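Local coordinates for N-glycosylase/DNA lyase (Methanocaldococcus jannaschii, PDB 3FHF), which belongs to the 8-oxoguanine DNA glycosylase family of the helix-hairpin-helix clan, as an all-helical archaeal enzyme bearing the name N-glycosylase/DNA lyase, at residues L76-E79 against E80-K84; G134-E137 against A138-L142. All blocks are in the same frame, centred on the assembly; numbering follows the deposited sequence.

Contact 1: L76-E79 against E80-K84; sequences LPRE and ELEEK
Leu76 and Pro77 meet Glu80, Leu81 and Lys84 where a connecting turn enters helix 78-87, with Pro77 as the N-cap. The main chain sets the first turns: Leu81 N donates to Pro77 O at 3.0 Å, and Glu82 N to Arg78 O at 2.9 Å. Over this start of the helix, Glu80 folds back on the proline ring. Its CG is set anti to the carbonyl carbon (chi1 -67°), which brings Glu80 CG to 3.5 Å from Pro77 CG and Glu80 OE1 to 3.3 Å from Pro77 CD. Glu80 holds the N3 position, but a proline N-cap has no N-H to offer, so the side-chain bond of a capping box cannot form and the carboxylate rests against ring carbons instead. Negative charges on Glu79 and Glu80 probably suit the positive end of the helix dipole.

Leu76, just before the helix, points its side chain toward the next turns. Its CD1 touches Leu81 CD1 at 4.0 Å, and both leucines also pack on Ile69 of helix 59-69. The extended chain of Lys84 crosses Leu76 at about a right angle, passing its CD, CE and NZ alongside the leucine methyls, with Lys84 CD 3.8 Å from Leu76 CD1. Leu81 is the buried member of the group, and it touches Ile100 of helix 93-103 as well.

Another face of the helix carries a charged pair one turn apart. The Arg78 side chain starts away from 80-84 but bends at chi2 (88°), so that its end comes back to Glu82, whose own chain is extended; Glu98 and Arg94 of helix 93-103 lie beside the two. The salt bridge is loose: Arg78 NH1 reaches Glu82 OE2 at 3.3 Å through a weak bond, the carboxylate oxygen lying at the guanidinium edge with the two planes 87° apart.

Contact 2: G134-E137 against A138-L142; sequences GYKE and ASHFL
This is a local i to i+4 contact within the first turns of helix 135-144, the second helix of a helix-hairpin-helix motif whose hairpin follows helix 119-129. Gly134 is the N-cap, and Ala138 N donates to Gly134 O. Glu137 curls back through a bend at chi2 (81°), and its OE2 takes the Gly134 N-H at 2.8 Å from above the carboxylate plane. This is the half of a capping box made by the N3 side chain; the reciprocal bond, from the N-cap side chain to the N3 N-H, cannot be made by glycine.

Two donors of one residue grip Tyr135 O: Ser139 OG at 2.6 Å and Ser139 N at 3.0 Å, arriving from opposite faces of the carbonyl plane. Ser139 OG is hydrogen-bonded to Arg123 too.

Lys136 and His140 run side by side and point the same way. A water bridges them, accepting from Lys136 NZ at 2.9 Å and lying in the ring plane 2.9 Å from His140 ND1. The other ring nitrogen, His140 NE2, is hydrogen-bonded to the C-terminal carboxylate at Lys214.

Helix 41-54 packs against Lys136, His140 and Phe141, whereas helix 119-129 receives Tyr135, Ala138 and Phe141, and helix 109-115 meets Phe141 and Leu142.

Overall arrangement
From the N terminus, the chain passes through helices 5-18, 22-34, 41-54, 59-69 and 72-75 before contact 1 opens helix 78-87 at the outer end of the molecule. Helices 93-103, 109-115 and 119-129 follow, and contact 2 then starts helix 135-144 close to the centre of the molecule. Each lies within the first turns of a single helix, its two segments continuous in the chain, and so closes no long loop; they lie in series without nesting or crossing. The centres of contacts 1 and 2 are about 24 Å apart, and the nearest atoms of contacts 1 and 2 about 15 Å. Contact 1 ties its helix to helices 59-69 and 93-103, whereas contact 2 lies among helices 41-54, 109-115 and 119-129, and its His140 meets the C-terminal residue.

Contact 1: L76-E79 against E80-K84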
ATOM      1  N   LEU A  76      -7.803   6.530 -22.046  1.00 36.74           N
ATOM      2  CA  LEU A  76      -8.963   5.709 -22.380  1.00 35.29           C
ATOM      3  C   LEU A  76     -10.302   6.217 -21.852  1.00 36.09           C
ATOM      4  O   LEU A  76     -10.415   6.623 -20.696  1.00 34.76           O
ATOM      5  CB  LEU A  76      -8.756   4.280 -21.871  1.00 33.09           C
ATOM      6  CG  LEU A  76      -7.647   3.446 -22.512  1.00 33.26           C
ATOM      7  CD1 LEU A  76      -7.403   2.210 -21.662  1.00 31.20           C
ATOM      8  CD2 LEU A  76      -8.037   3.057 -23.933  1.00 31.38           C
ATOM      9  N   PRO A  77     -11.339   6.206 -22.705  1.00 35.45           N
ATOM     10  CA  PRO A  77     -12.651   6.667 -22.252  1.00 35.77           C
ATOM     11  C   PRO A  77     -13.251   5.599 -21.336  1.00 35.26           C
ATOM     12  O   PRO A  77     -12.863   4.431 -21.399  1.00 34.91           O
ATOM     13  CB  PRO A  77     -13.428   6.833 -23.558  1.00 36.24           C
ATOM     14  CG  PRO A  77     -12.829   5.791 -24.437  1.00 36.86           C
ATOM     15  CD  PRO A  77     -11.349   5.937 -24.152  1.00 36.54           C
ATOM     16  N   ARG A  78     -14.180   6.009 -20.481  1.00 35.18           N
ATOM     17  CA  ARG A  78     -14.841   5.107 -19.540  1.00 36.50           C
ATOM     18  C   ARG A  78     -15.066   3.709 -20.112  1.00 36.92           C
ATOM     19  O   ARG A  78     -14.578   2.712 -19.572  1.00 35.85           O
ATOM     20  CB  ARG A  78     -16.191   5.695 -19.135  1.00 39.30           C
ATOM     21  CG  ARG A  78     -16.944   4.916 -18.069  1.00 41.04           C
ATOM     22  CD  ARG A  78     -16.543   5.365 -16.678  1.00 42.73           C
ATOM     23  NE  ARG A  78     -17.629   5.185 -15.716  1.00 44.58           N
ATOM     24  CZ  ARG A  78     -18.076   4.007 -15.291  1.00 44.70           C
ATOM     25  NH1 ARG A  78     -17.533   2.880 -15.736  1.00 44.58           N
ATOM     26  NH2 ARG A  78     -19.074   3.958 -14.421  1.00 44.57           N
ATOM     27  N   GLU A  79     -15.814   3.651 -21.210  1.00 37.26           N
ATOM     28  CA  GLU A  79     -16.154   2.396 -21.869  0.50 37.57           C
ATOM     29  C   GLU A  79     -14.969   1.522 -22.267  1.00 37.64           C
ATOM     30  O   GLU A  79     -14.995   0.311 -22.054  1.00 37.29           O
ATOM     31  CB  GLU A  79     -17.018   2.670 -23.108  0.50 37.78           C
ATOM     32  CG  GLU A  79     -16.441   3.705 -24.068  0.50 38.06           C
ATOM     33  CD  GLU A  79     -16.844   5.128 -23.716  0.50 38.33           C
ATOM     34  OE1 GLU A  79     -16.652   5.542 -22.553  0.50 37.49           O
ATOM     35  OE2 GLU A  79     -17.353   5.839 -24.610  0.50 38.17           O
ATOM     36  N   GLU A  80     -13.938   2.125 -22.848  1.00 38.16           N
ATOM     37  CA  GLU A  80     -12.774   1.352 -23.268  1.00 39.19           C
ATOM     38  C   GLU A  80     -11.953   0.819 -22.102  1.00 38.15           C
ATOM     39  O   GLU A  80     -11.361  -0.259 -22.195  1.00 38.84           O
ATOM     40  CB  GLU A  80     -11.881   2.185 -24.187  1.00 41.86           C
ATOM     41  CG  GLU A  80     -12.525   2.515 -25.522  1.00 47.07           C
ATOM     42  CD  GLU A  80     -11.507   2.732 -26.620  1.00 48.79           C
ATOM     43  OE1 GLU A  80     -10.655   3.635 -26.482  1.00 50.46           O
ATOM     44  OE2 GLU A  80     -11.560   1.994 -27.626  1.00 51.63           O
ATOM     45  N   LEU A  81     -11.915   1.569 -21.006  1.00 35.73           N
ATOM     46  CA  LEU A  81     -11.161   1.149 -19.829  1.00 33.92           C
ATOM     47  C   LEU A  81     -11.893   0.017 -19.122  1.00 34.15           C
ATOM     48  O   LEU A  81     -11.284  -0.961 -18.682  1.00 33.34           O
ATOM     49  CB  LEU A  81     -10.981   2.323 -18.863  1.00 31.60           C
ATOM     50  CG  LEU A  81     -10.173   2.029 -17.596  1.00 30.51           C
ATOM     51  CD1 LEU A  81      -8.792   1.487 -17.967  1.00 30.03           C
ATOM     52  CD2 LEU A  81     -10.040   3.307 -16.779  1.00 31.18           C
ATOM     53  N   GLU A  82     -13.209   0.159 -19.019  1.00 34.46           N
ATOM     54  CA  GLU A  82     -14.042  -0.837 -18.369  1.00 35.64           C
ATOM     55  C   GLU A  82     -13.893  -2.169 -19.098  1.00 35.60           C
ATOM     56  O   GLU A  82     -13.927  -3.237 -18.484  1.00 34.79           O
ATOM     57  CB  GLU A  82     -15.501  -0.378 -18.402  1.00 37.93           C
ATOM     58  CG  GLU A  82     -16.439  -1.190 -17.534  1.00 42.61           C
ATOM     59  CD  GLU A  82     -17.863  -0.674 -17.583  1.00 44.86           C
ATOM     60  OE1 GLU A  82     -18.480  -0.738 -18.666  1.00 48.62           O
ATOM     61  OE2 GLU A  82     -18.367  -0.199 -16.542  1.00 46.20           O
ATOM     62  N   GLU A  83     -13.714  -2.087 -20.413  1.00 35.57           N
ATOM     63  CA  GLU A  83     -13.568  -3.265 -21.258  1.00 36.00           C
ATOM     64  C   GLU A  83     -12.239  -3.979 -21.034  1.00 35.16           C
ATOM     65  O   GLU A  83     -12.196  -5.202 -20.930  1.00 34.10           O
ATOM     66  CB  GLU A  83     -13.693  -2.866 -22.732  0.50 36.47           C
ATOM     67  CG  GLU A  83     -13.757  -4.044 -23.682  0.50 37.76           C
ATOM     68  CD  GLU A  83     -15.014  -4.863 -23.491  0.50 38.14           C
ATOM     69  OE1 GLU A  83     -16.111  -4.329 -23.753  0.50 40.16           O
ATOM     70  OE2 GLU A  83     -14.907  -6.037 -23.078  0.50 38.83           O
ATOM     71  N   LYS A  84     -11.153  -3.220 -20.961  1.00 35.34           N
ATOM     72  CA  LYS A  84      -9.849  -3.830 -20.750  1.00 35.28           C
ATOM     73  C   LYS A  84      -9.753  -4.470 -19.374  1.00 34.48           C
ATOM     74  O   LYS A  84      -9.184  -5.548 -19.226  1.00 34.96           O
ATOM     75  CB  LYS A  84      -8.737  -2.798 -20.931  1.00 35.66           C
ATOM     76  CG  LYS A  84      -8.602  -2.327 -22.364  1.00 39.68           C
ATOM     77  CD  LYS A  84      -7.381  -1.457 -22.561  1.00 41.15           C
ATOM     78  CE  LYS A  84      -7.243  -1.043 -24.017  1.00 42.85           C
ATOM     79  NZ  LYS A  84      -6.005  -0.251 -24.247  1.00 44.83           N
TER

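Contact 2: G134-E137 against A138-L142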
ATOM      1  N   GLY A 134      -9.449   4.428   0.255  1.00 17.93           N
ATOM      2  CA  GLY A 134      -9.663   4.508   1.691  1.00 18.38           C
ATOM      3  C   GLY A 134      -8.307   4.690   2.360  1.00 17.87           C
ATOM      4  O   GLY A 134      -7.304   4.891   1.661  1.00 17.22           O
ATOM      5  N   TYR A 135      -8.246   4.617   3.690  1.00 16.39           N
ATOM      6  CA  TYR A 135      -6.961   4.794   4.366  1.00 16.75           C
ATOM      7  C   TYR A 135      -5.924   3.750   3.972  1.00 16.60           C
ATOM      8  O   TYR A 135      -4.731   4.061   3.871  1.00 15.40           O
ATOM      9  CB  TYR A 135      -7.122   4.824   5.893  1.00 17.15           C
ATOM     10  CG  TYR A 135      -7.368   6.226   6.412  1.00 21.89           C
ATOM     11  CD1 TYR A 135      -8.649   6.777   6.410  1.00 24.66           C
ATOM     12  CD2 TYR A 135      -6.301   7.041   6.795  1.00 23.52           C
ATOM     13  CE1 TYR A 135      -8.864   8.110   6.769  1.00 26.07           C
ATOM     14  CE2 TYR A 135      -6.503   8.377   7.152  1.00 26.93           C
ATOM     15  CZ  TYR A 135      -7.786   8.902   7.132  1.00 27.33           C
ATOM     16  OH  TYR A 135      -7.987  10.226   7.447  1.00 30.83           O
ATOM     17  N   LYS A 136      -6.364   2.520   3.736  1.00 14.38           N
ATOM     18  CA  LYS A 136      -5.428   1.472   3.345  1.00 15.43           C
ATOM     19  C   LYS A 136      -4.851   1.756   1.961  1.00 14.79           C
ATOM     20  O   LYS A 136      -3.637   1.656   1.768  1.00 13.39           O
ATOM     21  CB  LYS A 136      -6.111   0.106   3.349  1.00 16.22           C
ATOM     22  CG  LYS A 136      -5.191  -1.078   3.011  1.00 20.48           C
ATOM     23  CD  LYS A 136      -4.885  -1.186   1.519  1.00 23.24           C
ATOM     24  CE  LYS A 136      -4.165  -2.487   1.192  1.00 25.25           C
ATOM     25  NZ  LYS A 136      -3.781  -2.551  -0.239  1.00 28.20           N
ATOM     26  N   GLU A 137      -5.716   2.104   1.007  1.00 13.63           N
ATOM     27  CA  GLU A 137      -5.274   2.392  -0.354  1.00 15.19           C
ATOM     28  C   GLU A 137      -4.390   3.627  -0.455  1.00 15.18           C
ATOM     29  O   GLU A 137      -3.436   3.651  -1.236  1.00 13.26           O
ATOM     30  CB  GLU A 137      -6.467   2.563  -1.295  1.00 17.61           C
ATOM     31  CG  GLU A 137      -7.234   1.279  -1.561  1.00 23.76           C
ATOM     32  CD  GLU A 137      -8.223   0.931  -0.458  1.00 25.14           C
ATOM     33  OE1 GLU A 137      -8.761  -0.195  -0.496  1.00 27.34           O
ATOM     34  OE2 GLU A 137      -8.465   1.773   0.434  1.00 21.65           O
ATOM     35  N   ALA A 138      -4.718   4.650   0.329  1.00 12.21           N
ATOM     36  CA  ALA A 138      -3.962   5.892   0.341  1.00 12.55           C
ATOM     37  C   ALA A 138      -2.561   5.641   0.898  1.00 14.12           C
ATOM     38  O   ALA A 138      -1.572   6.158   0.379  1.00 11.08           O
ATOM     39  CB  ALA A 138      -4.687   6.935   1.194  1.00 13.17           C
ATOM     40  N   SER A 139      -2.491   4.854   1.967  1.00 13.21           N
ATOM     41  CA  SER A 139      -1.226   4.522   2.595  1.00 12.53           C
ATOM     42  C   SER A 139      -0.365   3.701   1.635  1.00 11.81           C
ATOM     43  O   SER A 139       0.842   3.913   1.522  1.00 13.15           O
ATOM     44  CB  SER A 139      -1.479   3.714   3.872  1.00 13.17           C
ATOM     45  OG  SER A 139      -2.347   4.419   4.746  1.00 14.86           O
ATOM     46  N   HIS A 140      -1.007   2.763   0.951  1.00 10.92           N
ATOM     47  CA  HIS A 140      -0.334   1.888   0.007  1.00 13.06           C
ATOM     48  C   HIS A 140       0.298   2.751  -1.092  1.00 12.80           C
ATOM     49  O   HIS A 140       1.476   2.588  -1.440  1.00 12.98           O
ATOM     50  CB  HIS A 140      -1.357   0.908  -0.578  1.00 13.71           C
ATOM     51  CG  HIS A 140      -0.753  -0.188  -1.400  1.00 18.44           C
ATOM     52  ND1 HIS A 140      -1.514  -1.047  -2.163  1.00 21.49           N
ATOM     53  CD2 HIS A 140       0.534  -0.578  -1.565  1.00 17.52           C
ATOM     54  CE1 HIS A 140      -0.722  -1.919  -2.762  1.00 20.56           C
ATOM     55  NE2 HIS A 140       0.524  -1.656  -2.416  1.00 19.34           N
ATOM     56  N   PHE A 141      -0.491   3.687  -1.613  1.00 10.62           N
ATOM     57  CA  PHE A 141      -0.037   4.592  -2.664  1.00 12.54           C
ATOM     58  C   PHE A 141       1.158   5.433  -2.202  1.00 12.57           C
ATOM     59  O   PHE A 141       2.180   5.494  -2.878  1.00 11.78           O
ATOM     60  CB  PHE A 141      -1.191   5.512  -3.088  1.00 11.94           C
ATOM     61  CG  PHE A 141      -0.765   6.661  -3.966  1.00 10.49           C
ATOM     62  CD1 PHE A 141      -0.263   6.434  -5.244  1.00 11.40           C
ATOM     63  CD2 PHE A 141      -0.844   7.965  -3.503  1.00 11.22           C
ATOM     64  CE1 PHE A 141       0.158   7.498  -6.051  1.00 11.51           C
ATOM     65  CE2 PHE A 141      -0.425   9.048  -4.307  1.00 11.85           C
ATOM     66  CZ  PHE A 141       0.076   8.805  -5.582  1.00 10.20           C
ATOM     67  N   LEU A 142       1.028   6.073  -1.044  1.00 13.20           N
ATOM     68  CA  LEU A 142       2.103   6.904  -0.521  1.00 13.19           C
ATOM     69  C   LEU A 142       3.387   6.110  -0.287  1.00 13.03           C
ATOM     70  O   LEU A 142       4.495   6.603  -0.547  1.00 13.37           O
ATOM     71  CB  LEU A 142       1.644   7.599   0.759  1.00 13.08           C
ATOM     72  CG  LEU A 142       0.541   8.645   0.525  1.00 14.45           C
ATOM     73  CD1 LEU A 142       0.034   9.157   1.850  1.00 14.54           C
ATOM     74  CD2 LEU A 142       1.085   9.805  -0.322  1.00 12.90           C
TER
HETATM   75  O   HOH W   1      -4.313  -0.498  -2.186  1.00 22.39           O